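Local coordinates for protein sensory box/response regulator (Mycobacterium smegmatis, PDB 5YRP) that belongs to the EAL-domain family of bacterial signalling proteins and carries a magnesium ion in its barrel-like domain, at residues Y10-A24 with S235-P247. Sequence-based numbering, arbitrary orientation.
Sequences YLPEIDMRTGEVLAA and SEMQTLLAKGRVP
Met237, modelled as selenomethionine, rests its terminal methyl over the hairpin of strands 10-15 and 21-24. CE packs 3.7 Å from Pro12 CB and 3.8 Å from Ala24 CB. Its side chain leaves the helix with CG anti to the backbone N (chi1 -179°), then bends at chi2 and chi3, which lays SE and CE over the strands. Beside it, Leu240 brings CD2 to the Pro12 ring at CG, 4.0 Å away, and the two side chains cross at about a right angle. Val21 spreads its two methyls over neighbouring leucines. Its CG1 meets Leu241 CD2 at 3.7 Å, while CG2 rests on Leu240 CG. Farther along, Ile14 CD1 touches Val246 CG2 at 3.6 Å.

EAL domains are modified TIM barrels, and here the first two strands form an antiparallel hairpin. The last helix of the chain packs on the outer side of this hairpin. It runs nearly parallel to strand 10-15 (19°) and roughly antiparallel to strand 21-24. Leu11 points to the opposite side of strand 10-15, and its side chain lies about 7 Å from the magnesium ion. Trp71 of helix 52-73 also packs against Met237 and Leu241, and meets the Tyr10 ring edge-to-face.

Gly244 leaves the helix with positive phi, and the C-terminal tail then runs beside the hairpin turn. A single beta bridge joins Glu20 and Arg245. Val246 N donates to Gly19 O at 2.8 Å, and Val21 N donates to Gly244 O at 3.1 Å. The second bond is nearly straight (170°). Gly19 and Glu20 form a G1 beta bulge opposite Asp15. At the solvent-exposed edge, the aliphatic part of Arg245 lies along this backbone, with CG 4.0 Å from Glu20 CA.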
ATOM      1  N   TYR A  10      28.064   5.372  -1.175  1.00 55.98           N
ATOM      2  CA  TYR A  10      27.428   4.768  -2.342  1.00 53.94           C
ATOM      3  C   TYR A  10      27.095   3.303  -2.143  1.00 52.32           C
ATOM      4  O   TYR A  10      27.983   2.471  -1.976  1.00 50.60           O
ATOM      5  CB  TYR A  10      28.302   4.949  -3.566  1.00 54.71           C
ATOM      6  CG  TYR A  10      28.481   6.384  -3.961  1.00 55.75           C
ATOM      7  CD1 TYR A  10      27.583   6.998  -4.829  1.00 55.46           C
ATOM      8  CD2 TYR A  10      29.545   7.131  -3.470  1.00 55.82           C
ATOM      9  CE1 TYR A  10      27.737   8.319  -5.198  1.00 56.61           C
ATOM     10  CE2 TYR A  10      29.711   8.455  -3.835  1.00 58.05           C
ATOM     11  CZ  TYR A  10      28.804   9.046  -4.699  1.00 58.23           C
ATOM     12  OH  TYR A  10      28.962  10.364  -5.069  1.00 59.60           O
ATOM     13  N   LEU A  11      25.799   3.009  -2.154  1.00 52.79           N
ATOM     14  CA  LEU A  11      25.294   1.647  -2.025  1.00 53.26           C
ATOM     15  C   LEU A  11      25.063   1.090  -3.422  1.00 52.65           C
ATOM     16  O   LEU A  11      24.117   1.500  -4.094  1.00 53.15           O
ATOM     17  CB  LEU A  11      23.984   1.644  -1.229  1.00 54.35           C
ATOM     18  CG  LEU A  11      23.186   0.339  -1.136  1.00 55.35           C
ATOM     19  CD1 LEU A  11      24.060  -0.825  -0.687  1.00 56.89           C
ATOM     20  CD2 LEU A  11      22.014   0.514  -0.184  1.00 55.37           C
ATOM     21  N   PRO A  12      25.926   0.161  -3.870  1.00 51.99           N
ATOM     22  CA  PRO A  12      25.782  -0.314  -5.237  1.00 51.94           C
ATOM     23  C   PRO A  12      24.618  -1.276  -5.411  1.00 52.89           C
ATOM     24  O   PRO A  12      24.246  -2.002  -4.485  1.00 51.07           O
ATOM     25  CB  PRO A  12      27.105  -1.026  -5.509  1.00 52.16           C
ATOM     26  CG  PRO A  12      27.560  -1.484  -4.183  1.00 52.05           C
ATOM     27  CD  PRO A  12      27.038  -0.507  -3.172  1.00 52.71           C
ATOM     28  N   GLU A  13      24.067  -1.258  -6.617  1.00 55.24           N
ATOM     29  CA  GLU A  13      22.928  -2.077  -6.995  1.00 56.46           C
ATOM     30  C   GLU A  13      23.367  -3.056  -8.067  1.00 55.43           C
ATOM     31  O   GLU A  13      23.715  -2.653  -9.178  1.00 54.79           O
ATOM     32  CB  GLU A  13      21.818  -1.186  -7.540  1.00 56.78           C
ATOM     33  CG  GLU A  13      20.604  -1.929  -8.059  1.00 56.55           C
ATOM     34  CD  GLU A  13      19.616  -0.988  -8.704  1.00 58.64           C
ATOM     35  OE1 GLU A  13      19.014  -1.367  -9.728  1.00 59.89           O
ATOM     36  OE2 GLU A  13      19.450   0.142  -8.196  1.00 60.44           O
ATOM     37  N   ILE A  14      23.332  -4.340  -7.738  1.00 54.83           N
ATOM     38  CA  ILE A  14      23.888  -5.347  -8.623  1.00 56.07           C
ATOM     39  C   ILE A  14      22.826  -6.251  -9.236  1.00 55.38           C
ATOM     40  O   ILE A  14      21.723  -6.381  -8.715  1.00 54.40           O
ATOM     41  CB  ILE A  14      24.942  -6.210  -7.899  1.00 57.00           C
ATOM     42  CG1 ILE A  14      24.298  -7.080  -6.820  1.00 58.34           C
ATOM     43  CG2 ILE A  14      26.018  -5.325  -7.283  1.00 56.83           C
ATOM     44  CD1 ILE A  14      25.171  -8.246  -6.410  1.00 60.19           C
ATOM     45  N   ASP A  15      23.180  -6.854 -10.365  1.00 55.78           N
ATOM     46  CA  ASP A  15      22.439  -7.967 -10.924  1.00 56.18           C
ATOM     47  C   ASP A  15      22.854  -9.216 -10.158  1.00 56.50           C
ATOM     48  O   ASP A  15      24.004  -9.636 -10.229  1.00 55.42           O
ATOM     49  CB  ASP A  15      22.776  -8.131 -12.407  1.00 57.06           C
ATOM     50  CG  ASP A  15      21.967  -9.228 -13.082  1.00 57.53           C
ATOM     51  OD1 ASP A  15      21.178  -9.921 -12.402  1.00 56.60           O
ATOM     52  OD2 ASP A  15      22.126  -9.397 -14.310  1.00 57.91           O
HETATM   53  N   MSE A  16      21.916  -9.811  -9.434  1.00 57.89           N
HETATM   54  CA  MSE A  16      22.223 -10.953  -8.568  1.00 59.98           C
HETATM   55  C   MSE A  16      22.501 -12.224  -9.312  1.00 59.83           C
HETATM   56  O   MSE A  16      22.992 -13.194  -8.728  1.00 59.47           O
HETATM   57  CB  MSE A  16      21.038 -11.215  -7.667  1.00 62.89           C
HETATM   58  CG  MSE A  16      20.859 -10.089  -6.669  1.00 65.96           C
HETATM   59 SE   MSE A  16      19.472 -10.679  -5.410  1.00 75.60          SE
HETATM   60  CE  MSE A  16      17.915 -10.524  -6.608  1.00 72.92           C
ATOM     61  N   ARG A  17      22.167 -12.242 -10.599  1.00 59.69           N
ATOM     62  CA  ARG A  17      22.499 -13.363 -11.467  1.00 60.13           C
ATOM     63  C   ARG A  17      23.999 -13.349 -11.762  1.00 60.05           C
ATOM     64  O   ARG A  17      24.703 -14.322 -11.503  1.00 59.63           O
ATOM     65  CB  ARG A  17      21.703 -13.285 -12.774  1.00 60.37           C
ATOM     66  CG  ARG A  17      20.186 -13.272 -12.595  1.00 59.81           C
ATOM     67  CD  ARG A  17      19.436 -13.135 -13.916  1.00 58.92           C
ATOM     68  NE  ARG A  17      19.766 -11.898 -14.628  1.00 59.46           N
ATOM     69  CZ  ARG A  17      19.072 -11.392 -15.648  1.00 60.94           C
ATOM     70  NH1 ARG A  17      19.473 -10.257 -16.215  1.00 60.64           N
ATOM     71  NH2 ARG A  17      17.981 -12.003 -16.103  1.00 62.55           N
ATOM     72  N   THR A  18      24.473 -12.223 -12.289  1.00 60.82           N
ATOM     73  CA  THR A  18      25.869 -12.058 -12.700  1.00 62.23           C
ATOM     74  C   THR A  18      26.764 -11.579 -11.559  1.00 62.41           C
ATOM     75  O   THR A  18      27.883 -12.053 -11.394  1.00 64.82           O
ATOM     76  CB  THR A  18      25.983 -11.026 -13.845  1.00 63.32           C
ATOM     77  OG1 THR A  18      25.010 -11.311 -14.851  1.00 64.14           O
ATOM     78  CG2 THR A  18      27.382 -11.039 -14.469  1.00 65.08           C
ATOM     79  N   GLY A  19      26.260 -10.629 -10.783  1.00 62.70           N
ATOM     80  CA  GLY A  19      27.069  -9.901  -9.809  1.00 61.74           C
ATOM     81  C   GLY A  19      27.499  -8.547 -10.345  1.00 61.09           C
ATOM     82  O   GLY A  19      28.241  -7.829  -9.681  1.00 62.54           O
ATOM     83  N   GLU A  20      27.017  -8.197 -11.539  1.00 60.71           N
ATOM     84  CA  GLU A  20      27.383  -6.950 -12.221  1.00 60.19           C
ATOM     85  C   GLU A  20      26.690  -5.736 -11.595  1.00 58.33           C
ATOM     86  O   GLU A  20      25.503  -5.791 -11.279  1.00 57.37           O
ATOM     87  CB  GLU A  20      27.011  -7.032 -13.708  1.00 60.78           C
ATOM     88  CG  GLU A  20      27.403  -5.799 -14.521  1.00 61.69           C
ATOM     89  CD  GLU A  20      26.861  -5.802 -15.944  1.00 61.59           C
ATOM     90  OE1 GLU A  20      26.031  -6.673 -16.287  1.00 61.24           O
ATOM     91  OE2 GLU A  20      27.268  -4.915 -16.723  1.00 60.76           O
ATOM     92  N   VAL A  21      27.435  -4.644 -11.442  1.00 56.11           N
ATOM     93  CA  VAL A  21      26.900  -3.392 -10.907  1.00 55.18           C
ATOM     94  C   VAL A  21      26.109  -2.643 -11.985  1.00 54.78           C
ATOM     95  O   VAL A  21      26.677  -2.184 -12.978  1.00 52.52           O
ATOM     96  CB  VAL A  21      28.023  -2.477 -10.370  1.00 55.60           C
ATOM     97  CG1 VAL A  21      27.456  -1.159  -9.861  1.00 55.84           C
ATOM     98  CG2 VAL A  21      28.796  -3.171  -9.257  1.00 55.32           C
ATOM     99  N   LEU A  22      24.799  -2.521 -11.772  1.00 55.14           N
ATOM    100  CA  LEU A  22      23.898  -1.850 -12.718  1.00 54.92           C
ATOM    101  C   LEU A  22      23.652  -0.392 -12.357  1.00 55.69           C
ATOM    102  O   LEU A  22      23.383   0.438 -13.232  1.00 55.29           O
ATOM    103  CB  LEU A  22      22.557  -2.578 -12.782  1.00 54.38           C
ATOM    104  CG  LEU A  22      22.612  -4.083 -13.039  1.00 54.84           C
ATOM    105  CD1 LEU A  22      21.199  -4.608 -13.189  1.00 55.18           C
ATOM    106  CD2 LEU A  22      23.437  -4.431 -14.269  1.00 55.32           C
ATOM    107  N   ALA A  23      23.721  -0.089 -11.065  1.00 56.53           N
ATOM    108  CA  ALA A  23      23.539   1.276 -10.580  1.00 55.82           C
ATOM    109  C   ALA A  23      24.167   1.466  -9.207  1.00 54.11           C
ATOM    110  O   ALA A  23      24.630   0.510  -8.590  1.00 53.99           O
ATOM    111  CB  ALA A  23      22.057   1.614 -10.532  1.00 56.40           C
ATOM    112  N   ALA A  24      24.182   2.711  -8.744  1.00 53.66           N
ATOM    113  CA  ALA A  24      24.674   3.054  -7.409  1.00 52.41           C
ATOM    114  C   ALA A  24      23.836   4.160  -6.794  1.00 51.47           C
ATOM    115  O   ALA A  24      23.725   5.239  -7.367  1.00 51.16           O
ATOM    116  CB  ALA A  24      26.122   3.489  -7.479  1.00 52.28           C
ATOM    117  N   SER A 235      35.594   6.738  -4.168  1.00 61.68           N
ATOM    118  CA  SER A 235      36.853   6.160  -4.630  1.00 61.04           C
ATOM    119  C   SER A 235      36.769   4.640  -4.700  1.00 61.79           C
ATOM    120  O   SER A 235      37.231   4.018  -5.658  1.00 61.79           O
ATOM    121  CB  SER A 235      37.988   6.557  -3.691  1.00 60.64           C
ATOM    122  OG  SER A 235      37.975   5.786  -2.500  1.00 60.23           O
ATOM    123  N   GLU A 236      36.185   4.052  -3.663  1.00 62.58           N
ATOM    124  CA  GLU A 236      36.012   2.607  -3.587  1.00 63.32           C
ATOM    125  C   GLU A 236      35.059   2.121  -4.683  1.00 63.02           C
ATOM    126  O   GLU A 236      35.242   1.041  -5.244  1.00 62.86           O
ATOM    127  CB  GLU A 236      35.483   2.212  -2.205  1.00 64.56           C
ATOM    128  CG  GLU A 236      36.439   2.500  -1.053  1.00 65.47           C
ATOM    129  CD  GLU A 236      35.818   2.247   0.316  1.00 67.79           C
ATOM    130  OE1 GLU A 236      34.681   2.705   0.570  1.00 66.67           O
ATOM    131  OE2 GLU A 236      36.475   1.596   1.155  1.00 72.04           O
HETATM  132  N   MSE A 237      34.045   2.930  -4.978  1.00 63.27           N
HETATM  133  CA  MSE A 237      33.068   2.623  -6.023  1.00 63.09           C
HETATM  134  C   MSE A 237      33.731   2.610  -7.372  1.00 60.40           C
HETATM  135  O   MSE A 237      33.460   1.724  -8.180  1.00 59.70           O
HETATM  136  CB  MSE A 237      31.924   3.639  -5.970  1.00 67.26           C
HETATM  137  CG  MSE A 237      30.819   3.401  -7.001  1.00 73.55           C
HETATM  138 SE   MSE A 237      29.860   1.703  -6.708  1.00 85.80          SE
HETATM  139  CE  MSE A 237      28.814   2.224  -5.136  1.00 82.79           C
ATOM    140  N   GLN A 238      34.600   3.587  -7.632  1.00 58.14           N
ATOM    141  CA  GLN A 238      35.398   3.605  -8.863  1.00 56.52           C
ATOM    142  C   GLN A 238      36.061   2.257  -9.059  1.00 53.65           C
ATOM    143  O   GLN A 238      35.886   1.608 -10.087  1.00 51.38           O
ATOM    144  CB  GLN A 238      36.499   4.669  -8.805  1.00 58.47           C
ATOM    145  CG  GLN A 238      36.141   6.014  -9.401  1.00 58.99           C
ATOM    146  CD  GLN A 238      37.372   6.851  -9.694  1.00 59.54           C
ATOM    147  OE1 GLN A 238      38.316   6.880  -8.902  1.00 61.99           O
ATOM    148  NE2 GLN A 238      37.374   7.533 -10.834  1.00 58.99           N
ATOM    149  N   THR A 239      36.824   1.861  -8.046  1.00 51.98           N
ATOM    150  CA  THR A 239      37.551   0.597  -8.041  1.00 52.16           C
ATOM    151  C   THR A 239      36.612  -0.574  -8.337  1.00 50.40           C
ATOM    152  O   THR A 239      36.937  -1.456  -9.127  1.00 51.80           O
ATOM    153  CB  THR A 239      38.269   0.400  -6.690  1.00 53.15           C
ATOM    154  OG1 THR A 239      39.017   1.585  -6.375  1.00 54.64           O
ATOM    155  CG2 THR A 239      39.218  -0.790  -6.728  1.00 53.47           C
ATOM    156  N   LEU A 240      35.440  -0.560  -7.717  1.00 48.56           N
ATOM    157  CA  LEU A 240      34.436  -1.591  -7.947  1.00 48.10           C
ATOM    158  C   LEU A 240      33.887  -1.544  -9.367  1.00 48.39           C
ATOM    159  O   LEU A 240      33.686  -2.575  -9.997  1.00 47.31           O
ATOM    160  CB  LEU A 240      33.292  -1.437  -6.945  1.00 48.53           C
ATOM    161  CG  LEU A 240      32.069  -2.343  -7.122  1.00 49.06           C
ATOM    162  CD1 LEU A 240      32.451  -3.810  -7.240  1.00 49.42           C
ATOM    163  CD2 LEU A 240      31.113  -2.141  -5.957  1.00 49.01           C
ATOM    164  N   LEU A 241      33.631  -0.339  -9.860  1.00 51.01           N
ATOM    165  CA  LEU A 241      33.133  -0.145 -11.222  1.00 51.93           C
ATOM    166  C   LEU A 241      34.177  -0.500 -12.271  1.00 53.53           C
ATOM    167  O   LEU A 241      33.828  -0.907 -13.379  1.00 55.47           O
ATOM    168  CB  LEU A 241      32.674   1.297 -11.424  1.00 52.03           C
ATOM    169  CG  LEU A 241      31.427   1.706 -10.637  1.00 52.77           C
ATOM    170  CD1 LEU A 241      31.238   3.211 -10.725  1.00 54.66           C
ATOM    171  CD2 LEU A 241      30.186   0.987 -11.142  1.00 52.84           C
ATOM    172  N   ALA A 242      35.450  -0.322 -11.919  1.00 54.96           N
ATOM    173  CA  ALA A 242      36.564  -0.711 -12.787  1.00 55.79           C
ATOM    174  C   ALA A 242      36.548  -2.220 -13.017  1.00 55.80           C
ATOM    175  O   ALA A 242      36.703  -2.694 -14.145  1.00 55.66           O
ATOM    176  CB  ALA A 242      37.890  -0.281 -12.175  1.00 56.13           C
ATOM    177  N   LYS A 243      36.352  -2.962 -11.934  1.00 54.91           N
ATOM    178  CA  LYS A 243      36.179  -4.404 -12.016  1.00 55.88           C
ATOM    179  C   LYS A 243      34.882  -4.711 -12.754  1.00 58.35           C
ATOM    180  O   LYS A 243      34.863  -5.510 -13.691  1.00 61.74           O
ATOM    181  CB  LYS A 243      36.133  -5.015 -10.623  1.00 55.01           C
ATOM    182  CG  LYS A 243      37.397  -4.806  -9.811  1.00 55.18           C
ATOM    183  CD  LYS A 243      37.248  -5.390  -8.419  1.00 55.49           C
ATOM    184  CE  LYS A 243      38.282  -4.828  -7.464  1.00 56.32           C
ATOM    185  NZ  LYS A 243      38.132  -5.411  -6.103  1.00 58.00           N
ATOM    186  N   GLY A 244      33.804  -4.062 -12.320  1.00 59.32           N
ATOM    187  CA  GLY A 244      32.494  -4.179 -12.963  1.00 58.42           C
ATOM    188  C   GLY A 244      31.509  -5.070 -12.226  1.00 58.90           C
ATOM    189  O   GLY A 244      30.304  -4.998 -12.476  1.00 59.00           O
ATOM    190  N   ARG A 245      32.015  -5.911 -11.324  1.00 59.43           N
ATOM    191  CA  ARG A 245      31.184  -6.885 -10.616  1.00 59.56           C
ATOM    192  C   ARG A 245      31.574  -7.026  -9.153  1.00 58.28           C
ATOM    193  O   ARG A 245      32.570  -6.465  -8.703  1.00 58.03           O
ATOM    194  CB  ARG A 245      31.319  -8.264 -11.264  1.00 61.97           C
ATOM    195  CG  ARG A 245      31.118  -8.303 -12.772  1.00 64.66           C
ATOM    196  CD  ARG A 245      31.232  -9.722 -13.315  1.00 66.65           C
ATOM    197  NE  ARG A 245      32.523 -10.338 -12.983  1.00 67.56           N
ATOM    198  CZ  ARG A 245      32.760 -11.123 -11.930  1.00 67.10           C
ATOM    199  NH1 ARG A 245      31.799 -11.423 -11.053  1.00 65.66           N
ATOM    200  NH2 ARG A 245      33.985 -11.611 -11.749  1.00 66.99           N
ATOM    201  N   VAL A 246      30.769  -7.796  -8.427  1.00 57.01           N
ATOM    202  CA  VAL A 246      31.112  -8.271  -7.085  1.00 56.74           C
ATOM    203  C   VAL A 246      31.036  -9.797  -7.108  1.00 58.08           C
ATOM    204  O   VAL A 246      30.453 -10.371  -8.031  1.00 59.23           O
ATOM    205  CB  VAL A 246      30.174  -7.706  -5.993  1.00 55.89           C
ATOM    206  CG1 VAL A 246      30.236  -6.189  -5.965  1.00 55.27           C
ATOM    207  CG2 VAL A 246      28.739  -8.178  -6.184  1.00 55.95           C
ATOM    208  N   PRO A 247      31.635 -10.463  -6.103  1.00 59.00           N
ATOM    209  CA  PRO A 247      31.557 -11.926  -6.037  1.00 57.90           C
ATOM    210  C   PRO A 247      30.328 -12.421  -5.269  1.00 56.36           C
ATOM    211  O   PRO A 247      29.194 -12.226  -5.717  1.00 55.29           O
ATOM    212  CB  PRO A 247      32.846 -12.301  -5.303  1.00 59.08           C
ATOM    213  CG  PRO A 247      33.136 -11.128  -4.422  1.00 59.25           C
ATOM    214  CD  PRO A 247      32.525  -9.910  -5.063  1.00 58.64           C
TER